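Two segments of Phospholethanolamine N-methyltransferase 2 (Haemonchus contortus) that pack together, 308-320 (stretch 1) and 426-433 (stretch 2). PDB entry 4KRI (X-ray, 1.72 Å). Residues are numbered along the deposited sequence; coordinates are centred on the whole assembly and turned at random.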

ATOM      1  N   LEU A 308      10.066 -10.062   5.046  1.00 24.70           N
ATOM      2  CA  LEU A 308       9.981  -8.603   5.059  1.00 22.90           C
ATOM      3  C   LEU A 308      11.345  -7.985   5.276  1.00 22.72           C
ATOM      4  O   LEU A 308      11.732  -7.055   4.565  1.00 19.24           O
ATOM      5  N   PHE A 309      12.077  -8.499   6.261  1.00 22.41           N
ATOM      6  CA  PHE A 309      13.401  -7.951   6.555  1.00 24.63           C
ATOM      7  C   PHE A 309      14.388  -8.142   5.409  1.00 22.66           C
ATOM      8  O   PHE A 309      15.206  -7.256   5.151  1.00 23.21           O
ATOM      9  N   SER A 310      14.317  -9.275   4.706  1.00 22.37           N
ATOM     10  CA  SER A 310      15.200  -9.487   3.550  1.00 22.64           C
ATOM     11  C   SER A 310      14.852  -8.533   2.408  1.00 21.52           C
ATOM     12  O   SER A 310      15.740  -8.038   1.706  1.00 25.81           O
ATOM     13  N   ARG A 311      13.557  -8.263   2.231  1.00 21.74           N
ATOM     14  CA  ARG A 311      13.123  -7.304   1.218  1.00 22.79           C
ATOM     15  C   ARG A 311      13.560  -5.873   1.547  1.00 22.52           C
ATOM     16  O   ARG A 311      13.970  -5.110   0.660  1.00 22.19           O
ATOM     17  N   ILE A 312      13.474  -5.509   2.817  1.00 21.00           N
ATOM     18  CA  ILE A 312      13.958  -4.213   3.277  1.00 19.42           C
ATOM     19  C   ILE A 312      15.463  -4.092   3.067  1.00 22.71           C
ATOM     20  O   ILE A 312      15.951  -3.082   2.557  1.00 21.27           O
ATOM     21  N   TYR A 313      16.208  -5.121   3.470  1.00 20.80           N
ATOM     22  CA  TYR A 313      17.650  -5.137   3.264  1.00 20.99           C
ATOM     23  C   TYR A 313      17.996  -4.936   1.790  1.00 21.38           C
ATOM     24  O   TYR A 313      18.901  -4.165   1.448  1.00 21.95           O
ATOM     25  N   ARG A 314      17.272  -5.627   0.914  1.00 21.16           N
ATOM     26  CA  ARG A 314      17.521  -5.544  -0.527  1.00 21.58           C
ATOM     27  C   ARG A 314      17.295  -4.117  -1.057  1.00 22.57           C
ATOM     28  O   ARG A 314      18.087  -3.610  -1.868  1.00 22.76           O
ATOM     29  N   ALA A 315      16.239  -3.472  -0.571  1.00 23.22           N
ATOM     30  CA  ALA A 315      15.840  -2.162  -1.092  1.00 21.41           C
ATOM     31  C   ALA A 315      16.727  -1.019  -0.596  1.00 20.45           C
ATOM     32  O   ALA A 315      16.819   0.020  -1.245  1.00 21.47           O
ATOM     33  N   LEU A 316      17.365  -1.207   0.561  1.00 23.12           N
ATOM     34  CA  LEU A 316      18.246  -0.170   1.112  1.00 20.45           C
ATOM     35  C   LEU A 316      19.539  -0.055   0.330  1.00 22.52           C
ATOM     36  O   LEU A 316      20.093  -1.066  -0.121  1.00 22.74           O
ATOM     37  N   LYS A 317      20.029   1.176   0.180  1.00 22.03           N
ATOM     38  CA  LYS A 317      21.406   1.410  -0.258  1.00 23.11           C
ATOM     39  C   LYS A 317      22.358   0.865   0.803  1.00 27.34           C
ATOM     40  O   LYS A 317      22.023   0.845   1.982  1.00 25.74           O
ATOM     41  N   PRO A 318      23.545   0.400   0.393  1.00 22.19           N
ATOM     42  CA  PRO A 318      24.589   0.105   1.383  1.00 26.37           C
ATOM     43  C   PRO A 318      24.780   1.322   2.292  1.00 23.72           C
ATOM     44  O   PRO A 318      24.862   2.449   1.770  1.00 26.58           O
ATOM     45  N   GLY A 319      24.803   1.111   3.606  1.00 28.50           N
ATOM     46  CA  GLY A 319      24.912   2.202   4.563  1.00 32.56           C
ATOM     47  C   GLY A 319      23.568   2.804   4.949  1.00 31.14           C
ATOM     48  O   GLY A 319      23.491   3.648   5.845  1.00 30.75           O
ATOM     49  N   GLY A 320      22.504   2.372   4.278  1.00 25.64           N
ATOM     50  CA  GLY A 320      21.162   2.873   4.564  1.00 20.89           C
ATOM     51  C   GLY A 320      20.610   2.367   5.886  1.00 23.25           C
ATOM     52  O   GLY A 320      21.127   1.410   6.466  1.00 23.59           O
ATOM     53  N   PHE A 426      10.646  -0.713  19.468  1.00 23.99           N
ATOM     54  CA  PHE A 426      11.435   0.076  18.525  1.00 25.57           C
ATOM     55  C   PHE A 426      12.590  -0.785  18.007  1.00 24.53           C
ATOM     56  O   PHE A 426      13.229  -1.512  18.772  1.00 24.91           O
ATOM     57  N   PHE A 427      12.849  -0.718  16.709  1.00 22.05           N
ATOM     58  CA  PHE A 427      13.978  -1.412  16.104  1.00 24.54           C
ATOM     59  C   PHE A 427      14.619  -0.491  15.070  1.00 22.31           C
ATOM     60  O   PHE A 427      13.923   0.132  14.271  1.00 22.82           O
ATOM     61  N   ALA A 428      15.943  -0.381  15.101  1.00 20.53           N
ATOM     62  CA  ALA A 428      16.661   0.310  14.027  1.00 23.96           C
ATOM     63  C   ALA A 428      17.928  -0.462  13.698  1.00 24.54           C
ATOM     64  O   ALA A 428      18.452  -1.170  14.551  1.00 25.31           O
ATOM     65  N   ALA A 429      18.415  -0.337  12.465  1.00 24.04           N
ATOM     66  CA  ALA A 429      19.651  -1.000  12.061  1.00 20.85           C
ATOM     67  C   ALA A 429      20.118  -0.439  10.736  1.00 23.24           C
ATOM     68  O   ALA A 429      19.386   0.303  10.062  1.00 24.36           O
ATOM     69  N   VAL A 430      21.342  -0.788  10.366  1.00 22.17           N
ATOM     70  CA  VAL A 430      21.922  -0.290   9.126  1.00 21.27           C
ATOM     71  C   VAL A 430      22.395  -1.433   8.215  1.00 24.35           C
ATOM     72  O   VAL A 430      22.778  -2.512   8.691  1.00 23.79           O
ATOM     73  N   LYS A 431      22.341  -1.193   6.910  1.00 25.37           N
ATOM     74  CA  LYS A 431      22.868  -2.136   5.934  1.00 26.88           C
ATOM     75  C   LYS A 431      24.353  -1.855   5.802  1.00 22.62           C
ATOM     76  O   LYS A 431      24.742  -0.706   5.661  1.00 27.03           O
ATOM     77  N   PRO A 432      25.194  -2.901   5.882  1.00 23.01           N
ATOM     78  CA  PRO A 432      26.637  -2.642   5.896  1.00 26.31           C
ATOM     79  C   PRO A 432      27.153  -1.898   4.685  1.00 36.79           C
ATOM     80  O   PRO A 432      26.566  -2.060   3.604  1.00 32.57           O
ATOM     81  N   GLN A 433      28.174  -1.063   4.939  1.00 43.33           N
ATOM     82  CA  GLN A 433      29.068  -0.367   3.984  1.00 60.75           C
ATOM     83  C   GLN A 433      28.931   1.164   3.839  1.00 68.98           C
ATOM     84  O   GLN A 433      29.541   1.758   2.946  1.00 73.49           O
ATOM     85  OXT GLN A 433      28.247   1.854   4.595  1.00 69.75           O
TER

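The most unusual feature of this contact is a single lysine laid out straight along the end of a helix. Lys431, just past the strand 426-430, is fully extended, with all four chi angles in the t well, and its CA-to-CB bond points toward stretch 1. The chain carries its ammonium to the carboxyl end of helix 308-315, where Tyr313 O is otherwise met only by a weak bond from Leu316 N within this stretch, at 3.4 Å; Leu316 O lies just beyond the helix. NZ donates to Tyr313 O at 2.8 Å and to Leu316 O at 2.8 Å, and it makes a further hydrogen bond elsewhere in the structure. Lys431 is buried and has 153 Å² covered by stretch 1, the largest share of any residue in the 569 Å² contact, so the ammonium, though the residue is buried, has its hydrogen-bonding partners.

The methylenes of the same side chain are packed as well. Tyr313, chi1 t and chi2 96°, leaves the helix sideways, but its end comes nearer to stretch 2 and one face of its ring covers the lysine: Lys431 CG lies 4.1 Å from the centroid of the Tyr313 ring, 22° off the ring normal, a CH-pi contact. Tyr313 CE2 also comes within 3.7 Å of Lys431 CE. Farther along, the ring reaches the proline that follows, with Tyr313 CE1 4.0 Å from Pro432 CD and Tyr313 OH 3.6 Å from Pro432 CG; Pro432 makes these contacts although its CA-to-CB bond points away. Leu316, chi1 m and chi2 t, is the first residue to leave helical geometry. It points toward stretch 2, and its CB sits 4.0 Å from Lys431 CD.

Nearer the start of stretch 1, the CA-to-CB bonds of Phe309 (chi1 m) and Phe427 (chi1 t) each point toward the other stretch, from helix and strand. Their planes are near parallel, at 16°, but slid apart, with centroids 5.2 Å apart, so the rings barely overlap; the closest atoms are Phe309 CE2 and Phe427 CE2 at 3.7 Å. Both residues are buried, and this pair is purely apolar.

Backbone bonds fix the lysine's base. A type II turn from Lys317 to Gly320, closed by Gly320 N to Lys317 O at 2.8 Å, presents Gly319 N to Lys431 O at 2.7 Å, while Lys431 N donates to Gly320 O at 2.9 Å. The same Gly320 O receives a CA-H...O contact from Val430 CA at 3.3 Å. Gly319, at phi 87°, has no side chain, and a CB there would lie 2.9 Å from Gln433 OXT, a clash, as well as being jammed against the preceding carbonyl. At the exposed edge, Pro318 CB touches Gln433 CB at 4.0 Å, but the C-terminal Gln433 is poorly ordered.

Leu308, Ser310, Arg311 and Ile312 are out of reach of stretch 2; the CA-to-CB bonds of Arg314, in the helix, and Lys317, beyond it, point away.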

ATOM      1  CB  LEU A 308       9.039  -8.125   6.160  1.00 19.49           C
ATOM      2  CG  LEU A 308       8.921  -6.603   6.249  1.00 27.48           C
ATOM      3  CD1 LEU A 308       8.202  -6.034   5.042  1.00 26.22           C
ATOM      4  CD2 LEU A 308       8.198  -6.239   7.527  1.00 30.91           C
ATOM      5  CB  PHE A 309      13.970  -8.506   7.877  1.00 24.37           C
ATOM      6  CG  PHE A 309      13.464  -7.790   9.117  1.00 25.05           C
ATOM      7  CD1 PHE A 309      12.213  -7.188   9.140  1.00 28.18           C
ATOM      8  CD2 PHE A 309      14.256  -7.714  10.253  1.00 31.41           C
ATOM      9  CE1 PHE A 309      11.747  -6.538  10.284  1.00 26.83           C
ATOM     10  CE2 PHE A 309      13.799  -7.067  11.401  1.00 32.04           C
ATOM     11  CZ  PHE A 309      12.548  -6.469  11.411  1.00 26.69           C
ATOM     12  CB  SER A 310      15.138 -10.932   3.055  1.00 33.70           C
ATOM     13  OG  SER A 310      13.921 -11.166   2.371  1.00 44.49           O
ATOM     14  CB  ARG A 311      11.604  -7.348   1.062  1.00 24.62           C
ATOM     15  CG  ARG A 311      11.061  -8.651   0.524  1.00 35.72           C
ATOM     16  CD  ARG A 311       9.987  -8.341  -0.509  1.00 56.26           C
ATOM     17  NE  ARG A 311       9.410  -9.529  -1.134  1.00 63.72           N
ATOM     18  CZ  ARG A 311      10.101 -10.412  -1.847  1.00 61.68           C
ATOM     19  NH1 ARG A 311      11.410 -10.263  -2.012  1.00 62.29           N
ATOM     20  NH2 ARG A 311       9.485 -11.457  -2.387  1.00 57.57           N
ATOM     21  CB  ILE A 312      13.612  -3.996   4.770  1.00 22.59           C
ATOM     22  CG1 ILE A 312      12.115  -3.761   4.937  1.00 21.78           C
ATOM     23  CG2 ILE A 312      14.429  -2.856   5.367  1.00 20.49           C
ATOM     24  CD1 ILE A 312      11.660  -3.752   6.384  1.00 22.22           C
ATOM     25  CB  TYR A 313      18.214  -6.466   3.780  1.00 21.19           C
ATOM     26  CG  TYR A 313      19.716  -6.551   3.780  1.00 23.13           C
ATOM     27  CD1 TYR A 313      20.439  -6.275   4.928  1.00 25.08           C
ATOM     28  CD2 TYR A 313      20.414  -6.923   2.638  1.00 25.72           C
ATOM     29  CE1 TYR A 313      21.830  -6.368   4.936  1.00 25.01           C
ATOM     30  CE2 TYR A 313      21.800  -7.012   2.639  1.00 29.72           C
ATOM     31  CZ  TYR A 313      22.496  -6.730   3.795  1.00 28.61           C
ATOM     32  OH  TYR A 313      23.874  -6.816   3.807  1.00 32.29           O
ATOM     33  CB  ARG A 314      16.589  -6.516  -1.260  1.00 24.69           C
ATOM     34  CG  ARG A 314      16.637  -6.432  -2.775  1.00 31.46           C
ATOM     35  CD  ARG A 314      15.717  -7.481  -3.398  1.00 42.00           C
ATOM     36  NE  ARG A 314      15.762  -7.459  -4.858  1.00 47.92           N
ATOM     37  CZ  ARG A 314      15.009  -6.657  -5.607  1.00 48.71           C
ATOM     38  NH1 ARG A 314      14.159  -5.816  -5.025  1.00 43.03           N
ATOM     39  NH2 ARG A 314      15.105  -6.692  -6.932  1.00 44.13           N
ATOM     40  CB  ALA A 315      14.381  -1.882  -0.751  1.00 21.80           C
ATOM     41  CB  LEU A 316      18.595  -0.476   2.575  1.00 20.80           C
ATOM     42  CG  LEU A 316      17.561  -0.155   3.645  1.00 18.29           C
ATOM     43  CD1 LEU A 316      17.963  -0.789   4.980  1.00 21.12           C
ATOM     44  CD2 LEU A 316      17.458   1.351   3.797  1.00 24.67           C
ATOM     45  CB  LYS A 317      21.639   2.922  -0.433  1.00 23.51           C
ATOM     46  CG  LYS A 317      20.730   3.564  -1.459  1.00 26.94           C
ATOM     47  CD  LYS A 317      20.669   5.104  -1.344  1.00 25.41           C
ATOM     48  CE  LYS A 317      22.036   5.745  -1.504  1.00 31.27           C
ATOM     49  NZ  LYS A 317      21.951   7.238  -1.546  1.00 26.66           N
ATOM     50  CB  PRO A 318      25.837  -0.097   0.519  1.00 26.35           C
ATOM     51  CG  PRO A 318      25.305  -0.557  -0.818  1.00 30.57           C
ATOM     52  CD  PRO A 318      23.998   0.182  -0.995  1.00 23.95           C
ATOM     53  CB  PHE A 426      11.994   1.300  19.258  1.00 28.27           C
ATOM     54  CG  PHE A 426      12.993   2.104  18.459  1.00 28.69           C
ATOM     55  CD1 PHE A 426      12.575   3.194  17.720  1.00 29.61           C
ATOM     56  CD2 PHE A 426      14.349   1.794  18.485  1.00 31.19           C
ATOM     57  CE1 PHE A 426      13.483   3.945  16.988  1.00 31.47           C
ATOM     58  CE2 PHE A 426      15.264   2.533  17.761  1.00 30.43           C
ATOM     59  CZ  PHE A 426      14.830   3.613  17.009  1.00 28.43           C
ATOM     60  CB  PHE A 427      13.510  -2.711  15.439  1.00 28.76           C
ATOM     61  CG  PHE A 427      14.438  -3.219  14.370  1.00 24.36           C
ATOM     62  CD1 PHE A 427      15.659  -3.801  14.699  1.00 27.77           C
ATOM     63  CD2 PHE A 427      14.076  -3.137  13.037  1.00 23.10           C
ATOM     64  CE1 PHE A 427      16.515  -4.263  13.702  1.00 26.42           C
ATOM     65  CE2 PHE A 427      14.928  -3.591  12.034  1.00 28.55           C
ATOM     66  CZ  PHE A 427      16.146  -4.161  12.369  1.00 25.63           C
ATOM     67  CB  ALA A 428      16.998   1.737  14.431  1.00 28.63           C
ATOM     68  CB  ALA A 429      19.451  -2.511  11.952  1.00 25.26           C
ATOM     69  CB  VAL A 430      23.052   0.757   9.387  1.00 43.96           C
ATOM     70  CG1 VAL A 430      22.652   1.721  10.480  1.00 30.99           C
ATOM     71  CG2 VAL A 430      24.318   0.089   9.788  1.00 58.81           C
ATOM     72  CB  LYS A 431      22.183  -1.935   4.581  1.00 25.45           C
ATOM     73  CG  LYS A 431      22.706  -2.856   3.476  1.00 28.58           C
ATOM     74  CD  LYS A 431      21.778  -2.805   2.260  1.00 25.11           C
ATOM     75  CE  LYS A 431      22.297  -3.662   1.112  1.00 24.96           C
ATOM     76  NZ  LYS A 431      21.277  -3.640   0.008  1.00 24.21           N
ATOM     77  CB  PRO A 432      27.267  -4.052   5.949  1.00 32.52           C
ATOM     78  CG  PRO A 432      26.110  -5.039   5.991  1.00 38.95           C
ATOM     79  CD  PRO A 432      24.874  -4.259   6.351  1.00 29.60           C
ATOM     80  CB  GLN A 433      29.109  -1.050   2.622  1.00 61.78           C
ATOM     81  CG  GLN A 433      29.735  -2.425   2.666  1.00 65.60           C
ATOM     82  CD  GLN A 433      29.368  -3.235   1.453  1.00 68.80           C
ATOM     83  OE1 GLN A 433      28.990  -2.679   0.418  1.00 59.26           O
ATOM     84  NE2 GLN A 433      29.456  -4.556   1.572  1.00 70.52           N
TER